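Local atomic coordinates of polymerase cofactor VP35 (Reston ebolavirus, PDB entry 3L2A), a protein that serves as a cofactor of the viral polymerase and, through this interferon inhibitory domain, helps the virus evade the host interferon response, probably by binding RNA. Residues A[81-87]-A[114-120]; A[13-18]-A[32-36]; A[51-55]-A[68-73]; A[27-31]-A[125-129]; A[76-81]-A[107-111]. All blocks are in the same frame, centred on the assembly; numbering follows the deposited sequence. Where two conformers were deposited one is given.

Contact 1: A[81-87]-A[114-120]; sequences PPIIHIR and VCLFKMQ
Ile84 and Ile86 lean on Phe117 across a pair of parallel strands, and this is the apolar centre of the contact. The ring atom CD2 of Phe117 takes both neighbours, Ile84 CB and Ile86 CG2, each at 4.0 Å. Ile86 holds its CG1 between its own backbone N and carbonyl carbon (chi1 59°), which carries CG1 to 3.6 Å from Met119 CG and lets CD1 rest against Phe117 CB. At the other end Ile84 CD1 meets Cys115 SG at 3.8 Å, and that sulfur in turn lies over one face of the Phe117 ring, toward its rim.

The opposite face of the strand pair is more open. Leu116 CD1 lies 4.2 Å from Ile83 CG1. Ile83 CG2 packs on Lys118 CB at 3.8 Å, and the two side chains run alongside each other. The extended lysine then passes the His85 ring, with Lys118 NZ 5.5 Å from His85 NE2, close enough that the two may disfavour each other's charge.

Between the faces run four backbone hydrogen bonds. Leu116 N gives to Pro82 O, Ile84 N to Leu116 O (2.7 Å, almost straight at 174°), Lys118 N to Ile84 O and Ile86 N to Lys118 O. Beyond them the strands give way to loop, and Arg87 turns its guanidinium to a salt bridge with Asp91.

Strand 83-85 is an outermost strand of the mixed sheet. Strand 113-118 bonds on its other side to antiparallel strand 124-128, while helix 27-41 covers Pro82, Ile84 and Cys115 through Val34 and Gln30.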
# COMPACT_ATOMS: atom_id res chain seq x y z
N PRO A 81 -0.36 -5.14 8.12
CA PRO A 81 -1.24 -4.27 7.35
C PRO A 81 -2.07 -3.46 8.34
O PRO A 81 -2.55 -4.02 9.33
CB PRO A 81 -2.13 -5.25 6.58
CG PRO A 81 -1.45 -6.58 6.64
CD PRO A 81 -0.61 -6.57 7.88
N PRO A 82 -2.23 -2.14 8.10
CA PRO A 82 -2.97 -1.31 9.05
C PRO A 82 -4.45 -1.65 9.06
O PRO A 82 -5.00 -2.02 8.03
CB PRO A 82 -2.78 0.11 8.50
CG PRO A 82 -2.47 -0.09 7.04
CD PRO A 82 -1.70 -1.36 6.96
N ILE A 83 -5.07 -1.54 10.24
CA ILE A 83 -6.52 -1.68 10.36
C ILE A 83 -7.15 -0.32 10.06
O ILE A 83 -6.74 0.71 10.64
CB ILE A 83 -6.92 -2.15 11.78
CG1 ILE A 83 -6.30 -3.53 12.07
CG2 ILE A 83 -8.45 -2.19 11.93
CD1 ILE A 83 -6.39 -3.99 13.54
N ILE A 84 -8.11 -0.30 9.16
CA ILE A 84 -8.85 0.90 8.83
C ILE A 84 -10.33 0.66 9.21
O ILE A 84 -10.98 -0.22 8.64
CB ILE A 84 -8.69 1.26 7.33
CG1 ILE A 84 -7.20 1.45 7.00
CG2 ILE A 84 -9.50 2.49 6.97
CD1 ILE A 84 -6.90 1.63 5.53
N HIS A 85 -10.84 1.41 10.18
CA HIS A 85 -12.22 1.23 10.63
C HIS A 85 -13.21 1.90 9.68
O HIS A 85 -13.07 3.08 9.36
CB HIS A 85 -12.41 1.79 12.03
CG HIS A 85 -11.68 1.02 13.08
ND1 HIS A 85 -10.33 1.19 13.33
CD2 HIS A 85 -12.11 0.07 13.95
CE1 HIS A 85 -9.96 0.38 14.31
NE2 HIS A 85 -11.02 -0.31 14.70
N ILE A 86 -14.21 1.13 9.23
CA ILE A 86 -15.21 1.65 8.30
C ILE A 86 -16.62 1.28 8.72
O ILE A 86 -16.85 0.23 9.36
CB ILE A 86 -14.97 1.21 6.82
CG1 ILE A 86 -14.98 -0.32 6.71
CG2 ILE A 86 -13.69 1.86 6.22
CD1 ILE A 86 -15.15 -0.81 5.30
N ARG A 87 -17.58 2.11 8.32
CA ARG A 87 -18.97 2.02 8.76
C ARG A 87 -19.82 0.99 7.98
O ARG A 87 -20.74 0.40 8.55
CB ARG A 87 -19.58 3.43 8.74
CG ARG A 87 -21.08 3.54 8.59
CD ARG A 87 -21.44 4.82 7.86
NE ARG A 87 -21.08 4.75 6.44
CZ ARG A 87 -21.90 4.33 5.49
NH1 ARG A 87 -23.14 3.95 5.78
NH2 ARG A 87 -21.49 4.30 4.23
N VAL A 114 -2.90 -5.42 1.76
CA VAL A 114 -2.67 -4.00 1.82
C VAL A 114 -3.10 -3.37 3.15
O VAL A 114 -2.37 -2.58 3.76
CB VAL A 114 -3.36 -3.29 0.62
CG1 VAL A 114 -3.14 -1.76 0.66
CG2 VAL A 114 -2.85 -3.87 -0.70
N CYS A 115 -4.31 -3.69 3.58
CA CYS A 115 -4.84 -3.13 4.80
C CYS A 115 -6.00 -4.02 5.19
O CYS A 115 -6.40 -4.90 4.42
CB CYS A 115 -5.28 -1.68 4.59
SG CYS A 115 -6.63 -1.46 3.38
N LEU A 116 -6.52 -3.79 6.38
CA LEU A 116 -7.66 -4.55 6.88
C LEU A 116 -8.76 -3.57 7.19
O LEU A 116 -8.55 -2.62 7.93
CB LEU A 116 -7.27 -5.29 8.15
CG LEU A 116 -5.99 -6.12 8.09
CD1 LEU A 116 -5.73 -6.74 9.44
CD2 LEU A 116 -6.09 -7.20 7.04
N PHE A 117 -9.93 -3.78 6.59
CA PHE A 117 -11.06 -2.91 6.84
C PHE A 117 -11.88 -3.58 7.92
O PHE A 117 -12.43 -4.65 7.68
CB PHE A 117 -11.91 -2.75 5.58
CG PHE A 117 -11.24 -1.97 4.49
CD1 PHE A 117 -10.84 -2.60 3.32
CD2 PHE A 117 -11.02 -0.59 4.63
CE1 PHE A 117 -10.25 -1.89 2.29
CE2 PHE A 117 -10.42 0.15 3.60
CZ PHE A 117 -10.03 -0.51 2.42
N LYS A 118 -11.94 -2.98 9.09
CA LYS A 118 -12.74 -3.54 10.16
C LYS A 118 -14.13 -2.91 10.18
O LYS A 118 -14.27 -1.70 10.39
CB LYS A 118 -12.07 -3.38 11.53
CG LYS A 118 -12.93 -3.86 12.68
CD LYS A 118 -12.09 -4.37 13.82
CE LYS A 118 -12.96 -5.07 14.86
NZ LYS A 118 -12.08 -5.56 15.96
N MET A 119 -15.14 -3.74 9.97
CA MET A 119 -16.50 -3.21 9.90
C MET A 119 -17.27 -3.34 11.21
O MET A 119 -16.77 -3.85 12.23
CB MET A 119 -17.23 -3.83 8.70
CG MET A 119 -16.51 -3.56 7.36
SD MET A 119 -17.13 -4.50 5.96
CE MET A 119 -16.87 -6.18 6.56
N GLN A 120 -18.48 -2.80 11.22
CA GLN A 120 -19.28 -2.72 12.44
C GLN A 120 -19.64 -4.06 13.06
O GLN A 120 -19.60 -4.20 14.29
CB GLN A 120 -20.51 -1.84 12.22
CG GLN A 120 -20.15 -0.40 11.85
CD GLN A 120 -21.42 0.54 11.89
OE1 GLN A 120 -21.12 1.78 12.25
NE2 GLN A 120 -22.81 -0.01 11.60

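Contact 2: A[13-18]-A[32-36]; sequences LKEIMY and VQVIC
Val32 pushes both methyls into helix 10-19, and the contact is tightest around it. CG2 sits 3.7 Å from Met17 CB, the two side chains running antiparallel alongside each other. CG1, placed opposite the backbone N by chi1 of 164°, reaches Tyr18 CE1 at 3.6 Å and Lys14 CG at 3.9 Å, while Val32 CB lies in the plane of the Tyr18 ring at its edge. One turn on, Cys36 SG packs on Leu13 CD2 (4.1 Å) and comes near the backbone of Lys14.

Helices 10-19 and 27-41 run nearly antiparallel here, at 151°, with local axes 9.9 Å apart, as two members of the helical half of the interferon inhibitory domain. Leu66 of helix 62-72 packs on both Met17 and Val32 and so closes the buried side.

The other side is polar and looser. Gln33 NE2 approaches Tyr18 OH from the edge of the ring at 2.7 Å, but the N-H points badly and the hydrogen bond is weak; the amide and ring planes stand 59° apart. The same NE2 gives a second weak bond to His29 O. Lys14 stretches out along this side, its CE over one face of the Tyr18 ring, and a glycerol molecule, probably from the crystallisation liquor, lies next to the Gln33 side chain.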
# COMPACT_ATOMS: atom_id res chain seq x y z
N LEU A 13 6.17 11.99 -2.14
CA LEU A 13 6.26 10.60 -2.61
C LEU A 13 4.92 10.03 -3.05
O LEU A 13 4.83 9.37 -4.09
CB LEU A 13 6.92 9.70 -1.55
CG LEU A 13 7.21 8.29 -2.03
CD1 LEU A 13 8.15 8.25 -3.23
CD2 LEU A 13 7.79 7.54 -0.84
N LYS A 14 3.86 10.30 -2.27
CA LYS A 14 2.50 9.90 -2.65
C LYS A 14 2.17 10.47 -4.03
O LYS A 14 1.64 9.77 -4.90
CB LYS A 14 1.51 10.37 -1.60
CG LYS A 14 0.06 10.03 -1.96
CD LYS A 14 -0.91 10.68 -1.03
CE LYS A 14 -2.33 10.52 -1.54
NZ LYS A 14 -3.32 10.76 -0.46
N GLU A 15 2.49 11.75 -4.25
CA GLU A 15 2.17 12.41 -5.51
C GLU A 15 2.90 11.77 -6.67
O GLU A 15 2.29 11.50 -7.70
CB GLU A 15 2.49 13.90 -5.41
CG GLU A 15 1.53 14.64 -4.50
CD GLU A 15 1.88 16.13 -4.34
OE1 GLU A 15 2.95 16.55 -4.84
OE2 GLU A 15 1.07 16.88 -3.73
N ILE A 16 4.20 11.49 -6.50
CA ILE A 16 4.96 10.77 -7.54
C ILE A 16 4.32 9.41 -7.86
O ILE A 16 4.19 9.01 -9.03
CB ILE A 16 6.44 10.55 -7.10
CG1 ILE A 16 7.21 11.88 -7.18
CG2 ILE A 16 7.13 9.48 -7.95
CD1 ILE A 16 8.58 11.84 -6.53
N MET A 17 3.96 8.67 -6.82
CA MET A 17 3.41 7.32 -7.03
C MET A 17 2.02 7.40 -7.68
O MET A 17 1.69 6.59 -8.57
CB MET A 17 3.39 6.53 -5.72
CG MET A 17 4.80 6.21 -5.23
SD MET A 17 4.70 5.39 -3.63
CE MET A 17 6.37 4.72 -3.52
N TYR A 18 1.19 8.35 -7.24
CA TYR A 18 -0.14 8.55 -7.85
C TYR A 18 -0.06 8.99 -9.30
O TYR A 18 -0.94 8.67 -10.11
CB TYR A 18 -0.96 9.57 -7.07
CG TYR A 18 -1.82 9.05 -5.95
CD1 TYR A 18 -1.42 7.99 -5.15
CD2 TYR A 18 -3.05 9.66 -5.65
CE1 TYR A 18 -2.21 7.53 -4.10
CE2 TYR A 18 -3.85 9.20 -4.60
CZ TYR A 18 -3.42 8.12 -3.84
OH TYR A 18 -4.19 7.68 -2.78
N VAL A 32 -0.21 2.74 -1.92
CA VAL A 32 0.67 3.92 -1.85
C VAL A 32 0.49 4.60 -0.49
O VAL A 32 1.45 4.95 0.17
CB VAL A 32 0.34 4.89 -2.97
CG1 VAL A 32 0.94 6.32 -2.72
CG2 VAL A 32 0.83 4.31 -4.33
N GLN A 33 -0.77 4.77 -0.07
CA GLN A 33 -1.01 5.41 1.24
C GLN A 33 -0.41 4.63 2.41
O GLN A 33 0.18 5.22 3.33
CB GLN A 33 -2.51 5.60 1.45
CG GLN A 33 -3.11 6.46 0.38
CD GLN A 33 -4.62 6.44 0.43
OE1 GLN A 33 -5.21 6.62 1.49
NE2 GLN A 33 -5.25 6.23 -0.72
N VAL A 34 -0.56 3.31 2.35
CA VAL A 34 -0.07 2.40 3.39
C VAL A 34 1.45 2.49 3.44
O VAL A 34 2.04 2.62 4.51
CB VAL A 34 -0.54 0.95 3.13
CG1 VAL A 34 0.24 -0.07 4.00
CG2 VAL A 34 -2.10 0.81 3.36
N ILE A 35 2.08 2.44 2.27
CA ILE A 35 3.56 2.49 2.17
C ILE A 35 4.07 3.83 2.63
O ILE A 35 5.06 3.91 3.38
CB ILE A 35 3.97 2.22 0.71
CG1 ILE A 35 3.78 0.71 0.41
CG2 ILE A 35 5.41 2.69 0.41
CD1 ILE A 35 4.02 0.35 -1.11
N CYS A 36 3.42 4.91 2.19
CA CYS A 36 3.90 6.23 2.60
C CYS A 36 3.74 6.49 4.11
O CYS A 36 4.59 7.14 4.71
CB CYS A 36 3.26 7.36 1.80
SG CYS A 36 3.81 7.36 0.12

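Contact 3: A[51-55]-A[68-73]; sequences EFQAS and QITKRV
Arg72 reaches from helix 62-72 to Glu51 and Ser55 on helix 45-57, at the crossing of two helices of the domain's helical half. The axes of the local segments pass 10.2 Å apart at 121°. In the conformer described, one of two deposited, Arg72 NH1 gives Glu51 OE1 a weak hydrogen bond at 3.5 Å, part of a salt bridge. The oxygen lies at the edge of the guanidinium, near its plane, though the carboxylate itself is turned 60° away from that plane. Ser55 OG is 2.8 Å from the same NH1, approaching obliquely.

Next to this polar layer the packing is apolar. Ile69 CD1 touches Phe52 CB at 3.8 Å and also lies near the ring atom CD1. Glu51 contributes its stem: CG lies 4.0 Å from Val73 CG2, the two side chains running in opposite directions, and CB faces Ile69 CG1.

What positions these groups lies within each helix. The Arg72 chain is extended from CG to NE, and Gln68 CB sits 3.8 Å above the guanidinium plane, over its centre. Glu51 is bent at chi2 (-72°), which folds its carboxylate back toward the arginine. Outside the pair, Met17 of helix 10-19 backs both Phe52 and Ile69. Ser55 is held by its own helix: its N and its OG, the latter at 3.1 Å, reach Glu51 O from opposite faces of the carbonyl plane.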
# COMPACT_ATOMS: atom_id res chain seq x y z
N GLU A 51 13.86 2.45 -4.10
CA GLU A 51 13.42 1.16 -4.64
C GLU A 51 12.35 1.34 -5.74
O GLU A 51 12.33 0.59 -6.74
CB GLU A 51 12.90 0.30 -3.49
CG GLU A 51 14.04 -0.19 -2.64
CD GLU A 51 14.87 -1.26 -3.32
OE1 GLU A 51 14.51 -1.69 -4.44
OE2 GLU A 51 15.87 -1.67 -2.72
N PHE A 52 11.47 2.30 -5.54
CA PHE A 52 10.44 2.61 -6.54
C PHE A 52 11.14 2.99 -7.84
O PHE A 52 10.85 2.46 -8.90
CB PHE A 52 9.55 3.76 -6.06
CG PHE A 52 8.38 4.02 -6.96
CD1 PHE A 52 7.36 3.07 -7.07
CD2 PHE A 52 8.28 5.22 -7.68
CE1 PHE A 52 6.24 3.32 -7.89
CE2 PHE A 52 7.17 5.47 -8.50
CZ PHE A 52 6.14 4.53 -8.59
N GLN A 53 12.07 3.94 -7.77
CA GLN A 53 12.79 4.38 -8.96
C GLN A 53 13.57 3.25 -9.63
O GLN A 53 13.60 3.15 -10.87
CB GLN A 53 13.80 5.45 -8.56
CG GLN A 53 13.25 6.84 -8.44
CD GLN A 53 14.39 7.89 -8.68
OE1 GLN A 53 15.43 7.79 -8.07
NE2 GLN A 53 14.17 8.83 -9.60
N ALA A 54 14.24 2.43 -8.82
CA ALA A 54 15.06 1.35 -9.35
C ALA A 54 14.19 0.33 -10.06
O ALA A 54 14.60 -0.23 -11.06
CB ALA A 54 15.88 0.70 -8.27
N SER A 55 12.98 0.10 -9.54
CA SER A 55 12.09 -0.89 -10.16
C SER A 55 11.56 -0.38 -11.48
O SER A 55 11.48 -1.14 -12.46
CB SER A 55 10.95 -1.27 -9.22
OG SER A 55 11.48 -2.00 -8.12
N GLN A 68 7.10 -4.83 -5.38
CA GLN A 68 8.49 -5.10 -5.09
C GLN A 68 8.95 -4.38 -3.83
O GLN A 68 9.72 -4.94 -3.04
CB GLN A 68 9.36 -4.78 -6.31
CG GLN A 68 9.04 -5.69 -7.52
CD GLN A 68 9.26 -7.18 -7.29
OE1 GLN A 68 8.43 -7.87 -6.70
NE2 GLN A 68 10.34 -7.70 -7.85
N ILE A 69 8.48 -3.15 -3.62
CA ILE A 69 8.77 -2.43 -2.37
C ILE A 69 8.39 -3.27 -1.17
O ILE A 69 9.18 -3.42 -0.23
CB ILE A 69 8.10 -1.03 -2.31
CG1 ILE A 69 8.79 -0.06 -3.29
CG2 ILE A 69 8.08 -0.47 -0.85
CD1 ILE A 69 7.93 1.18 -3.71
N THR A 70 7.19 -3.84 -1.21
CA THR A 70 6.69 -4.61 -0.04
C THR A 70 7.54 -5.84 0.24
O THR A 70 7.65 -6.27 1.39
CB THR A 70 5.22 -5.00 -0.17
OG1 THR A 70 5.03 -5.98 -1.20
CG2 THR A 70 4.35 -3.75 -0.44
N LYS A 71 8.16 -6.36 -0.81
CA LYS A 71 9.01 -7.55 -0.73
C LYS A 71 10.49 -7.25 -0.40
O LYS A 71 11.18 -8.07 0.22
CB LYS A 71 8.93 -8.30 -2.07
CG LYS A 71 7.56 -8.96 -2.28
CD LYS A 71 7.30 -9.30 -3.75
CE LYS A 71 8.28 -10.32 -4.31
NZ LYS A 71 8.10 -10.43 -5.81
N ARG A 72 10.98 -6.10 -0.83
CA ARG A 72 12.40 -5.82 -0.69
C ARG A 72 12.72 -5.12 0.63
O ARG A 72 13.73 -5.43 1.26
CB ARG A 72 12.92 -5.01 -1.88
CG ARG A 72 12.82 -5.76 -3.20
CD ARG A 72 13.41 -4.98 -4.36
NE ARG A 72 13.17 -5.68 -5.62
CZ ARG A 72 13.10 -5.10 -6.81
NH1 ARG A 72 13.28 -3.80 -6.95
NH2 ARG A 72 12.88 -5.85 -7.88
N VAL A 73 11.85 -4.20 1.03
CA VAL A 73 12.15 -3.30 2.13
C VAL A 73 11.69 -3.94 3.44
O VAL A 73 10.49 -4.17 3.61
CB VAL A 73 11.48 -1.91 1.90
CG1 VAL A 73 11.87 -0.95 3.00
CG2 VAL A 73 11.89 -1.33 0.52

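Contact 4: A[27-31]-A[125-129]; sequences AFHQL and LGLKI
The first turn of helix 27-41, closed by Leu31 N bonding to Ala27 O, lies against the end of strand 124-128, with the CA atoms of Ala27 and Leu127 7.1 Å apart. Here the helical half of the domain meets its sheet, and the interface is apolar.

The small Ala27 lets the strand come close: its CB is 3.7 Å from Ile129 CG2 and 4.1 Å from Leu127 CD1. The other methyl of that leucine, CD2, presses on the aliphatic stem of Gln30, with CG at 3.7 Å. Gln30 OE1 takes a hydrogen bond from a glycerol, probably from the crystallisation liquor.

Ile129, the C-terminal residue, spreads its branches. CG2 lies over one face of the Phe28 ring, while CD1 meets Phe28 CE1 at 3.7 Å and touches Leu31 CD2, the isoleucine and leucine side chains crossing at about a right angle. Leu66 of helix 62-72 also packs on Phe28 and Leu31, and Ile67 of that helix on Ile129.

Lys128 starts out away from the helix; it makes a cation-pi contact with Trp113 and its NZ bonds to Arg111 O. That NZ also forms a salt bridge with the terminal carboxylate, 3.3 Å from Ile129 OXT.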
# COMPACT_ATOMS: atom_id res chain seq x y z
N ALA A 27 -6.71 -0.53 -5.47
CA ALA A 27 -6.00 -1.18 -4.39
C ALA A 27 -4.56 -0.65 -4.32
O ALA A 27 -3.95 -0.60 -3.26
CB ALA A 27 -6.03 -2.71 -4.55
N PHE A 28 -4.03 -0.22 -5.47
CA PHE A 28 -2.67 0.34 -5.51
C PHE A 28 -2.60 1.75 -4.97
O PHE A 28 -1.58 2.13 -4.37
CB PHE A 28 -2.10 0.23 -6.93
CG PHE A 28 -1.79 -1.18 -7.31
CD1 PHE A 28 -0.62 -1.80 -6.85
CD2 PHE A 28 -2.71 -1.93 -8.05
CE1 PHE A 28 -0.32 -3.13 -7.15
CE2 PHE A 28 -2.44 -3.26 -8.35
CZ PHE A 28 -1.26 -3.88 -7.91
N HIS A 29 -3.66 2.53 -5.17
CA HIS A 29 -3.74 3.83 -4.49
C HIS A 29 -3.73 3.63 -2.99
O HIS A 29 -3.01 4.32 -2.27
CB HIS A 29 -4.99 4.57 -4.93
CG HIS A 29 -4.90 5.08 -6.33
ND1 HIS A 29 -5.33 4.35 -7.42
CD2 HIS A 29 -4.46 6.26 -6.83
CE1 HIS A 29 -5.15 5.05 -8.52
NE2 HIS A 29 -4.60 6.21 -8.19
N GLN A 30 -4.50 2.64 -2.52
CA GLN A 30 -4.52 2.35 -1.08
C GLN A 30 -3.13 1.89 -0.62
O GLN A 30 -2.64 2.32 0.45
CB GLN A 30 -5.58 1.32 -0.72
CG GLN A 30 -5.70 1.11 0.78
CD GLN A 30 -6.15 2.35 1.52
OE1 GLN A 30 -5.42 2.89 2.37
NE2 GLN A 30 -7.34 2.84 1.20
N LEU A 31 -2.48 1.06 -1.44
CA LEU A 31 -1.11 0.60 -1.13
C LEU A 31 -0.11 1.74 -1.03
O LEU A 31 0.72 1.72 -0.13
CB LEU A 31 -0.65 -0.47 -2.11
CG LEU A 31 0.70 -1.12 -1.78
CD1 LEU A 31 0.84 -1.69 -0.36
CD2 LEU A 31 1.01 -2.15 -2.83
N LEU A 125 -12.41 -7.40 6.49
CA LEU A 125 -12.13 -7.77 5.12
C LEU A 125 -10.76 -7.23 4.82
O LEU A 125 -10.52 -6.03 4.99
CB LEU A 125 -13.12 -7.12 4.15
CG LEU A 125 -14.50 -7.74 4.00
CD1 LEU A 125 -15.42 -6.79 3.25
CD2 LEU A 125 -14.42 -9.08 3.28
N GLY A 126 -9.86 -8.10 4.37
CA GLY A 126 -8.53 -7.63 3.99
C GLY A 126 -8.57 -7.23 2.52
O GLY A 126 -9.28 -7.85 1.73
N LEU A 127 -7.82 -6.19 2.17
CA LEU A 127 -7.64 -5.79 0.79
C LEU A 127 -6.39 -6.47 0.30
O LEU A 127 -5.33 -6.36 0.91
CB LEU A 127 -7.44 -4.28 0.73
CG LEU A 127 -7.22 -3.66 -0.63
CD1 LEU A 127 -8.46 -3.87 -1.48
CD2 LEU A 127 -6.92 -2.18 -0.47
N LYS A 128 -6.51 -7.19 -0.81
CA LYS A 128 -5.47 -8.11 -1.22
C LYS A 128 -5.16 -7.93 -2.69
O LYS A 128 -6.06 -7.93 -3.53
CB LYS A 128 -5.95 -9.54 -0.90
CG LYS A 128 -5.09 -10.72 -1.36
CD LYS A 128 -3.83 -10.89 -0.53
CE LYS A 128 -3.25 -12.31 -0.70
NZ LYS A 128 -2.55 -12.53 -2.01
N ILE A 129 -3.88 -7.79 -3.01
CA ILE A 129 -3.45 -7.86 -4.42
C ILE A 129 -2.58 -9.08 -4.68
O ILE A 129 -2.20 -9.38 -5.81
CB ILE A 129 -2.66 -6.62 -4.83
CG1 ILE A 129 -1.51 -6.38 -3.84
CG2 ILE A 129 -3.60 -5.43 -4.91
CD1 ILE A 129 -0.46 -5.44 -4.32
OXT ILE A 129 -2.18 -9.77 -3.75

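Contact 5: A[76-81]-A[107-111]; sequences FQDVPP and PKIDR
The linker from helix 75-78 into the sheet meets a short 3-10 turn at residues 109-111, and Ile109 of that turn plugs into the linker beside Phe76 and Pro81. CD1 of Ile109 lies 3.6 Å from Val79 O and near Pro80 O, CG1 rests 3.6 Å from Pro81 N, and CG2 touches Phe76 CD1. Chi1 of -60° puts CG1 opposite its own carbonyl carbon, which aims it at the proline, while CG2 heads for the ring.

Beside this plug a water ties the two segments together. It donates to Phe76 O and to Val79 O, the latter at 2.6 Å, and accepts from Ile109 N and Lys108 NZ, so four bonds fix it. Lys108 points its CB away from the linker, and bends at chi2 and chi3 bring the ammonium back to the water. Both segments belong to the join between the helical and sheet halves of the domain: Ile38 of helix 27-41 packs on Phe76, Val79 and Ile109, and Trp113 backs Pro81 and Pro107.

Farther out, the Gln77 stem passes Asp110, with Gln77 CG 3.3 Å from Asp110 OD1 and the amide and carboxylate planes 44° apart. On the other flank Pro81 CD sits 3.1 Å from Pro107 O.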
# COMPACT_ATOMS: atom_id res chain seq x y z
N PHE A 76 8.29 -3.82 5.81
CA PHE A 76 7.00 -4.38 5.39
C PHE A 76 6.81 -5.81 5.80
O PHE A 76 5.72 -6.36 5.68
CB PHE A 76 6.75 -4.13 3.89
CG PHE A 76 6.67 -2.69 3.57
CD1 PHE A 76 5.58 -1.94 4.00
CD2 PHE A 76 7.71 -2.05 2.89
CE1 PHE A 76 5.49 -0.58 3.73
CE2 PHE A 76 7.64 -0.68 2.62
CZ PHE A 76 6.54 0.05 3.04
N GLN A 77 7.87 -6.39 6.36
CA GLN A 77 7.79 -7.65 7.06
C GLN A 77 7.66 -7.42 8.58
O GLN A 77 7.11 -8.26 9.28
CB GLN A 77 9.02 -8.52 6.73
CG GLN A 77 8.92 -9.15 5.36
CD GLN A 77 10.26 -9.41 4.74
OE1 GLN A 77 11.08 -8.49 4.58
NE2 GLN A 77 10.52 -10.67 4.38
N ASP A 78 8.16 -6.27 9.05
CA ASP A 78 8.22 -5.92 10.48
C ASP A 78 6.85 -5.42 10.98
O ASP A 78 6.58 -5.46 12.18
CB ASP A 78 9.25 -4.79 10.75
CG ASP A 78 10.74 -5.14 10.40
OD1 ASP A 78 11.11 -6.33 10.27
OD2 ASP A 78 11.55 -4.16 10.29
N VAL A 79 6.03 -4.88 10.09
CA VAL A 79 4.81 -4.14 10.48
C VAL A 79 3.59 -4.80 9.83
O VAL A 79 3.67 -5.18 8.66
CB VAL A 79 4.93 -2.65 10.01
CG1 VAL A 79 3.63 -1.90 10.15
CG2 VAL A 79 6.02 -1.92 10.79
N PRO A 80 2.46 -4.91 10.56
CA PRO A 80 1.27 -5.50 9.93
C PRO A 80 0.52 -4.57 8.96
O PRO A 80 0.67 -3.36 9.04
CB PRO A 80 0.37 -5.80 11.13
CG PRO A 80 0.74 -4.74 12.14
CD PRO A 80 2.22 -4.55 11.98
N PRO A 81 -0.36 -5.14 8.12
CA PRO A 81 -1.24 -4.27 7.35
C PRO A 81 -2.07 -3.46 8.34
O PRO A 81 -2.55 -4.02 9.33
CB PRO A 81 -2.13 -5.25 6.58
CG PRO A 81 -1.45 -6.58 6.64
CD PRO A 81 -0.61 -6.57 7.88
N PRO A 107 -1.96 -11.69 8.54
CA PRO A 107 -1.77 -11.21 7.17
C PRO A 107 -0.50 -10.38 7.06
O PRO A 107 -0.17 -9.60 7.97
CB PRO A 107 -3.02 -10.35 6.93
CG PRO A 107 -3.40 -9.88 8.26
CD PRO A 107 -3.10 -11.02 9.19
N LYS A 108 0.22 -10.58 5.97
CA LYS A 108 1.50 -9.93 5.77
C LYS A 108 1.44 -9.01 4.57
O LYS A 108 0.97 -9.41 3.52
CB LYS A 108 2.61 -10.97 5.61
CG LYS A 108 2.87 -11.85 6.86
CD LYS A 108 3.59 -11.07 7.97
CE LYS A 108 2.63 -10.35 8.93
NZ LYS A 108 3.23 -9.13 9.56
N ILE A 109 1.91 -7.78 4.74
CA ILE A 109 1.96 -6.85 3.60
C ILE A 109 2.71 -7.45 2.40
O ILE A 109 2.28 -7.28 1.27
CB ILE A 109 2.54 -5.49 4.01
CG1 ILE A 109 1.65 -4.86 5.10
CG2 ILE A 109 2.66 -4.55 2.80
CD1 ILE A 109 2.24 -3.63 5.74
N ASP A 110 3.83 -8.16 2.64
CA ASP A 110 4.64 -8.69 1.52
C ASP A 110 3.98 -9.86 0.78
O ASP A 110 4.44 -10.26 -0.30
CB ASP A 110 6.10 -8.99 1.94
CG ASP A 110 6.27 -10.32 2.67
OD1 ASP A 110 7.43 -10.75 2.83
OD2 ASP A 110 5.26 -10.91 3.10
N ARG A 111 2.89 -10.38 1.34
CA ARG A 111 2.08 -11.39 0.65
C ARG A 111 0.87 -10.78 -0.07
O ARG A 111 0.05 -11.50 -0.64
CB ARG A 111 1.64 -12.48 1.61
CG ARG A 111 2.81 -13.25 2.19
CD ARG A 111 2.32 -14.43 3.01
NE ARG A 111 3.42 -15.23 3.52
CZ ARG A 111 3.27 -16.41 4.11
NH1 ARG A 111 2.06 -16.93 4.26
NH2 ARG A 111 4.33 -17.07 4.55
O HOH W 1 3.39 -7.37 7.22

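Contact 4 lies nearest the centre of the chain, about 6 Å away, and is purely apolar across its segments; contact 1, about 13 Å out, is the sheet contact, held by backbone hydrogen bonds. The two meet because strands 113-118 and 124-128 are neighbours. Contacts 2 and 4 both use helix 27-41, which thus serves the helical half and the sheet. Contact 2 has a buried apolar side and a polar outer one. Contact 3, about 25 Å from contact 1 between centres and across the chain's centre from it, adds a weak, partly exposed ion pair to helix packing. Contact 5, part buried and part exposed between helices and sheet, shares Pro81 with contact 1 and is bridged by a water.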